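Local coordinates for unknown conserved protein BH2331 (Bacillus halodurans, PDB 1VL5) that probably transfers methyl groups from S-adenosylmethionine to a substrate not yet identified, at residues 29-33 with 135-139; 72-76 with 88-92. All blocks are in the same frame, centred on the assembly; numbering follows the deposited sequence.

In the fold
Contacts 1 and 2 each lay a helix over a strand of the same central sheet, an arrangement consistent with the Rossmann-like methyltransferase fold, and they sample distant parts of it. Contact 1 sets helix 26-33 over strand 134-142; contact 2 sets helix 69-81 over strand 87-91, an outer strand of the parallel array. Their centres are 21 Å apart and their nearest atoms about 14 Å, so they do not touch. In contact 1, Leu29 and Ala33 also meet helix 50-55. In contact 2, Ala75 touches residues of a GxGxxA pattern, a sequence that resembles the glycine-rich loop with which such enzymes usually bind S-adenosylmethionine.

Contact 1 of 2, residues 29-33 with 135-139; sequences LMQIA and QLLLV
Leu137 packs against Leu29, Ile32 and Ala33, a worked example of one strand residue meeting a whole helical turn, and its side chain can be followed atom by atom. Its CB faces CD1 of Leu29 at 3.8 Å. From CG the two methyls part: CD1 rests against CB of Ala33, 3.7 Å away, whereas CD2 comes within 4.3 Å of CG2 of Ile32. Leu137 CG lies anti to its carbonyl carbon (chi1 -70°), which lets the fork spread below the last turn of helix 26-33. Leu29 crosses Leu137 obliquely and touches it at CB, and its CD1 also approaches CG2 of Val139 at a looser 4.4 Å. The axes of segments 29-33 and 135-139 run nearly antiparallel, 159° apart in direction and 10.1 Å at closest approach. Leu137 also touches Ile106 and Thr108 of strand 104-110.

At the end of the helix the contact turns polar. Gln135 NE2 donates to Ala33 O at 2.9 Å in an essentially straight bond (179°), directed to a lone pair in the carbonyl plane, with the acceptor itself almost in the plane of the glutamine amide. The other amide atom, OE1, accepts from Lys248 NZ, which also bonds to Ile32 O. Both amide atoms are therefore used, fixing which way the buried amide is turned. Two carbonyls at the C-terminal end of the helix thus receive donors, and the positive charge of Lys248 beside them would probably be favourable toward the negative end of the helix dipole; the aliphatic packing supplies the apolar remainder.

Contact 2 of 2, residues 72-76 with 88-92; sequences LKVAR and EYVQG
Tyr89 packs helix 69-81 onto strand 87-91 within a beta-alpha-beta unit, and illustrates how an aromatic strand residue can meet a helix along its length. Its CB meets Leu72 CD2 at 4.0 Å, the two side chains running past each other in opposite directions. With CG set anti to the carbonyl carbon (chi1 -56°), the ring extends along the helix to Arg76. There Arg76 CB sits over one face, 3.9 Å from the Tyr89 ring centroid and 20° off the normal, a CH-pi contact displaced toward the rim, while Tyr89 OH comes 3.4 Å from Arg76 CA. Ala75 CB adds a lighter touch on Tyr89 CE2 at 4.3 Å. Replacing Tyr89 by an alanine would probably open a gap under the helix and leave Arg76 CB without the ring face it lies on.

At Val90 the backbone takes over, since Leu72 CD1 packs on Val90 C at 3.6 Å and the isopropyl group turns to the neighbouring strand 61-66. Gln91 closes the walk by offering its CB to that same methyl, 3.9 Å from Leu72 CD1.

The interface is thus held by dispersion and CH-pi contact. Arg76 divides its roles accordingly: CB lies on the ring, while the extended chain leads NE to a salt bridge with Glu80 on the same helix.

Contact 1 of 2, residues 29-33 with 135-139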
ATOM      1  N   LEU A  29      11.035   2.874  -4.277  1.00 34.32           N
ATOM      2  CA  LEU A  29      11.007   2.939  -2.809  1.00 33.10           C
ATOM      3  C   LEU A  29      12.385   2.942  -2.178  1.00 30.84           C
ATOM      4  O   LEU A  29      12.668   3.774  -1.331  1.00 28.61           O
ATOM      5  CB  LEU A  29      10.205   1.757  -2.261  1.00 33.06           C
ATOM      6  CG  LEU A  29      10.054   1.564  -0.740  1.00 35.46           C
ATOM      7  CD1 LEU A  29       9.406   2.739  -0.089  1.00 30.44           C
ATOM      8  CD2 LEU A  29       9.203   0.342  -0.456  1.00 33.38           C
HETATM    9  N   MSE A  30      13.245   2.005  -2.587  1.00 31.49           N
HETATM   10  CA  MSE A  30      14.571   1.911  -2.031  1.00 31.14           C
HETATM   11  C   MSE A  30      15.352   3.207  -2.284  1.00 31.00           C
HETATM   12  O   MSE A  30      16.007   3.712  -1.393  1.00 32.24           O
HETATM   13  CB  MSE A  30      15.322   0.745  -2.661  1.00 31.02           C
HETATM   14  CG  MSE A  30      14.765  -0.646  -2.356  1.00 41.77           C
HETATM   15 SE   MSE A  30      14.902  -0.966  -0.451  1.00 64.48          SE
HETATM   16  CE  MSE A  30      16.886  -0.983  -0.449  1.00 61.77           C
ATOM     17  N   GLN A  31      15.280   3.736  -3.499  1.00 31.32           N
ATOM     18  CA  GLN A  31      15.978   4.982  -3.863  1.00 34.28           C
ATOM     19  C   GLN A  31      15.527   6.136  -2.982  1.00 32.24           C
ATOM     20  O   GLN A  31      16.351   6.856  -2.435  1.00 33.77           O
ATOM     21  CB  GLN A  31      15.698   5.291  -5.334  1.00 33.10           C
ATOM     22  CG  GLN A  31      16.408   6.461  -5.944  1.00 47.17           C
ATOM     23  CD  GLN A  31      15.849   6.794  -7.361  1.00 49.35           C
ATOM     24  OE1 GLN A  31      14.640   7.024  -7.546  1.00 59.72           O
ATOM     25  NE2 GLN A  31      16.746   6.799  -8.361  1.00 62.79           N
ATOM     26  N   ILE A  32      14.214   6.326  -2.871  1.00 32.62           N
ATOM     27  CA  ILE A  32      13.628   7.424  -2.074  1.00 35.97           C
ATOM     28  C   ILE A  32      13.992   7.274  -0.592  1.00 34.09           C
ATOM     29  O   ILE A  32      14.194   8.264   0.097  1.00 34.12           O
ATOM     30  CB  ILE A  32      12.072   7.496  -2.259  1.00 33.71           C
ATOM     31  CG1 ILE A  32      11.671   7.776  -3.743  1.00 42.74           C
ATOM     32  CG2 ILE A  32      11.453   8.513  -1.384  1.00 41.25           C
ATOM     33  CD1 ILE A  32      12.523   8.829  -4.408  1.00 40.36           C
ATOM     34  N   ALA A  33      14.135   6.030  -0.132  1.00 34.11           N
ATOM     35  CA  ALA A  33      14.468   5.760   1.278  1.00 31.23           C
ATOM     36  C   ALA A  33      15.773   6.407   1.707  1.00 31.21           C
ATOM     37  O   ALA A  33      15.911   6.909   2.814  1.00 27.54           O
ATOM     38  CB  ALA A  33      14.509   4.237   1.529  1.00 34.84           C
ATOM     39  N   GLN A 135      11.693   8.113   9.476  1.00 25.51           N
ATOM     40  CA  GLN A 135      10.810   8.361   8.344  1.00 24.84           C
ATOM     41  C   GLN A 135       9.751   7.274   8.144  1.00 26.69           C
ATOM     42  O   GLN A 135       9.978   6.119   8.424  1.00 24.86           O
ATOM     43  CB  GLN A 135      11.626   8.533   7.058  1.00 25.23           C
ATOM     44  CG  GLN A 135      12.569   7.323   6.773  1.00 26.18           C
ATOM     45  CD  GLN A 135      13.249   7.379   5.403  1.00 25.82           C
ATOM     46  OE1 GLN A 135      12.629   7.732   4.400  1.00 27.61           O
ATOM     47  NE2 GLN A 135      14.523   6.988   5.351  1.00 24.64           N
ATOM     48  N   LEU A 136       8.594   7.695   7.643  1.00 27.43           N
ATOM     49  CA  LEU A 136       7.552   6.794   7.180  1.00 27.93           C
ATOM     50  C   LEU A 136       7.608   6.792   5.662  1.00 28.74           C
ATOM     51  O   LEU A 136       7.578   7.832   5.048  1.00 27.88           O
ATOM     52  CB  LEU A 136       6.175   7.280   7.636  1.00 26.50           C
ATOM     53  CG  LEU A 136       4.981   6.580   7.000  1.00 26.35           C
ATOM     54  CD1 LEU A 136       4.863   5.129   7.366  1.00 23.40           C
ATOM     55  CD2 LEU A 136       3.701   7.380   7.410  1.00 29.48           C
ATOM     56  N   LEU A 137       7.633   5.593   5.091  1.00 25.41           N
ATOM     57  CA  LEU A 137       7.559   5.368   3.674  1.00 25.68           C
ATOM     58  C   LEU A 137       6.269   4.609   3.407  1.00 28.31           C
ATOM     59  O   LEU A 137       6.157   3.432   3.716  1.00 27.32           O
ATOM     60  CB  LEU A 137       8.809   4.573   3.240  1.00 25.79           C
ATOM     61  CG  LEU A 137      10.126   5.383   3.316  1.00 27.76           C
ATOM     62  CD1 LEU A 137      11.342   4.470   3.418  1.00 27.38           C
ATOM     63  CD2 LEU A 137      10.329   6.334   2.159  1.00 26.68           C
ATOM     64  N   LEU A 138       5.304   5.272   2.769  1.00 27.26           N
ATOM     65  CA  LEU A 138       3.983   4.714   2.557  1.00 28.82           C
ATOM     66  C   LEU A 138       3.634   4.691   1.094  1.00 26.27           C
ATOM     67  O   LEU A 138       3.759   5.711   0.411  1.00 27.59           O
ATOM     68  CB  LEU A 138       2.976   5.560   3.320  1.00 31.89           C
ATOM     69  CG  LEU A 138       1.466   5.291   3.280  1.00 34.65           C
ATOM     70  CD1 LEU A 138       1.114   3.932   3.790  1.00 36.49           C
ATOM     71  CD2 LEU A 138       0.763   6.347   4.117  1.00 33.13           C
ATOM     72  N   VAL A 139       3.215   3.512   0.616  1.00 27.02           N
ATOM     73  CA  VAL A 139       2.903   3.256  -0.780  1.00 26.20           C
ATOM     74  C   VAL A 139       1.517   2.616  -0.818  1.00 28.64           C
ATOM     75  O   VAL A 139       1.233   1.688  -0.045  1.00 28.45           O
ATOM     76  CB  VAL A 139       3.917   2.310  -1.472  1.00 23.08           C
ATOM     77  CG1 VAL A 139       3.390   1.887  -2.854  1.00 25.18           C
ATOM     78  CG2 VAL A 139       5.248   2.978  -1.649  1.00 30.35           C
TER

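Contact 2 of 2, residues 72-76 with 88-92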
ATOM      1  N   LEU A  72       2.763 -14.560   8.494  1.00 33.31           N
ATOM      2  CA  LEU A  72       4.171 -14.463   8.846  1.00 32.24           C
ATOM      3  C   LEU A  72       4.930 -15.693   8.389  1.00 31.54           C
ATOM      4  O   LEU A  72       6.110 -15.612   8.066  1.00 27.27           O
ATOM      5  CB  LEU A  72       4.351 -14.244  10.352  1.00 30.50           C
ATOM      6  CG  LEU A  72       3.861 -12.871  10.858  1.00 25.93           C
ATOM      7  CD1 LEU A  72       3.851 -12.871  12.360  1.00 28.63           C
ATOM      8  CD2 LEU A  72       4.743 -11.788  10.359  1.00 29.90           C
ATOM      9  N   LYS A  73       4.254 -16.824   8.337  1.00 30.20           N
ATOM     10  CA  LYS A  73       4.890 -18.068   7.815  1.00 33.51           C
ATOM     11  C   LYS A  73       5.243 -17.922   6.346  1.00 29.66           C
ATOM     12  O   LYS A  73       6.291 -18.386   5.863  1.00 29.84           O
ATOM     13  CB  LYS A  73       3.944 -19.268   7.935  1.00 32.62           C
ATOM     14  CG  LYS A  73       4.038 -20.020   9.194  1.00 44.99           C
ATOM     15  CD  LYS A  73       2.917 -21.103   9.180  1.00 42.46           C
ATOM     16  CE  LYS A  73       2.468 -21.551  10.562  1.00 54.58           C
ATOM     17  NZ  LYS A  73       1.040 -22.013  10.470  1.00 56.76           N
ATOM     18  N   VAL A  74       4.341 -17.294   5.619  1.00 32.54           N
ATOM     19  CA  VAL A  74       4.512 -17.144   4.196  1.00 33.10           C
ATOM     20  C   VAL A  74       5.581 -16.113   3.906  1.00 30.02           C
ATOM     21  O   VAL A  74       6.409 -16.322   3.044  1.00 33.53           O
ATOM     22  CB  VAL A  74       3.190 -16.798   3.508  1.00 35.64           C
ATOM     23  CG1 VAL A  74       3.424 -16.229   2.090  1.00 37.16           C
ATOM     24  CG2 VAL A  74       2.300 -18.052   3.454  1.00 42.37           C
ATOM     25  N   ALA A  75       5.584 -15.024   4.639  1.00 28.99           N
ATOM     26  CA  ALA A  75       6.613 -14.024   4.479  1.00 30.02           C
ATOM     27  C   ALA A  75       7.957 -14.635   4.764  1.00 29.96           C
ATOM     28  O   ALA A  75       8.900 -14.395   4.041  1.00 32.32           O
ATOM     29  CB  ALA A  75       6.373 -12.880   5.407  1.00 31.36           C
ATOM     30  N   ARG A  76       8.049 -15.402   5.840  1.00 28.21           N
ATOM     31  CA  ARG A  76       9.326 -16.001   6.239  1.00 24.81           C
ATOM     32  C   ARG A  76       9.883 -16.945   5.190  1.00 28.57           C
ATOM     33  O   ARG A  76      11.110 -16.993   4.980  1.00 27.79           O
ATOM     34  CB  ARG A  76       9.135 -16.754   7.550  1.00 29.48           C
ATOM     35  CG  ARG A  76      10.269 -17.666   7.893  1.00 23.26           C
ATOM     36  CD  ARG A  76      10.176 -18.231   9.261  1.00 25.96           C
ATOM     37  NE  ARG A  76      11.153 -19.316   9.441  1.00 27.24           N
ATOM     38  CZ  ARG A  76      11.326 -19.970  10.589  1.00 33.64           C
ATOM     39  NH1 ARG A  76      10.640 -19.646  11.669  1.00 35.91           N
ATOM     40  NH2 ARG A  76      12.191 -20.949  10.680  1.00 28.58           N
ATOM     41  N   GLU A  88      12.997 -10.280  11.987  1.00 26.56           N
ATOM     42  CA  GLU A  88      12.170 -10.782  13.082  1.00 27.75           C
ATOM     43  C   GLU A  88      10.687 -10.650  12.693  1.00 24.77           C
ATOM     44  O   GLU A  88      10.251  -9.579  12.258  1.00 26.74           O
ATOM     45  CB  GLU A  88      12.452  -9.987  14.353  1.00 24.76           C
ATOM     46  CG  GLU A  88      11.628 -10.532  15.556  1.00 33.19           C
ATOM     47  CD  GLU A  88      12.103 -10.032  16.929  1.00 36.55           C
ATOM     48  OE1 GLU A  88      12.710  -8.931  16.964  1.00 36.67           O
ATOM     49  OE2 GLU A  88      11.864 -10.756  17.956  1.00 30.64           O
ATOM     50  N   TYR A  89       9.929 -11.733  12.849  1.00 24.43           N
ATOM     51  CA  TYR A  89       8.517 -11.799  12.455  1.00 25.27           C
ATOM     52  C   TYR A  89       7.676 -11.600  13.714  1.00 25.96           C
ATOM     53  O   TYR A  89       7.879 -12.272  14.754  1.00 26.09           O
ATOM     54  CB  TYR A  89       8.231 -13.144  11.751  1.00 26.90           C
ATOM     55  CG  TYR A  89       9.167 -13.356  10.540  1.00 22.74           C
ATOM     56  CD1 TYR A  89      10.416 -13.922  10.686  1.00 28.94           C
ATOM     57  CD2 TYR A  89       8.797 -12.931   9.263  1.00 28.87           C
ATOM     58  CE1 TYR A  89      11.283 -14.074   9.583  1.00 26.69           C
ATOM     59  CE2 TYR A  89       9.643 -13.040   8.167  1.00 24.80           C
ATOM     60  CZ  TYR A  89      10.892 -13.651   8.336  1.00 27.18           C
ATOM     61  OH  TYR A  89      11.742 -13.783   7.257  1.00 27.33           O
ATOM     62  N   VAL A  90       6.747 -10.645  13.642  1.00 24.90           N
ATOM     63  CA  VAL A  90       5.975 -10.212  14.800  1.00 25.67           C
ATOM     64  C   VAL A  90       4.510 -10.006  14.408  1.00 26.85           C
ATOM     65  O   VAL A  90       4.192  -9.387  13.398  1.00 26.42           O
ATOM     66  CB  VAL A  90       6.554  -8.887  15.437  1.00 25.01           C
ATOM     67  CG1 VAL A  90       5.667  -8.401  16.633  1.00 32.52           C
ATOM     68  CG2 VAL A  90       8.030  -9.089  15.884  1.00 25.87           C
ATOM     69  N   GLN A  91       3.612 -10.535  15.219  1.00 26.11           N
ATOM     70  CA  GLN A  91       2.214 -10.502  14.897  1.00 30.11           C
ATOM     71  C   GLN A  91       1.565  -9.325  15.608  1.00 29.10           C
ATOM     72  O   GLN A  91       1.925  -9.004  16.749  1.00 28.20           O
ATOM     73  CB  GLN A  91       1.610 -11.823  15.341  1.00 30.24           C
ATOM     74  CG  GLN A  91       0.152 -11.998  15.079  1.00 40.47           C
ATOM     75  CD  GLN A  91      -0.375 -13.302  15.721  1.00 37.82           C
ATOM     76  OE1 GLN A  91       0.233 -14.377  15.578  1.00 46.73           O
ATOM     77  NE2 GLN A  91      -1.487 -13.198  16.434  1.00 46.81           N
ATOM     78  N   GLY A  92       0.618  -8.658  14.931  1.00 31.98           N
ATOM     79  CA  GLY A  92      -0.174  -7.611  15.556  1.00 26.97           C
ATOM     80  C   GLY A  92      -0.867  -6.695  14.548  1.00 30.94           C
ATOM     81  O   GLY A  92      -0.743  -6.845  13.315  1.00 30.62           O
TER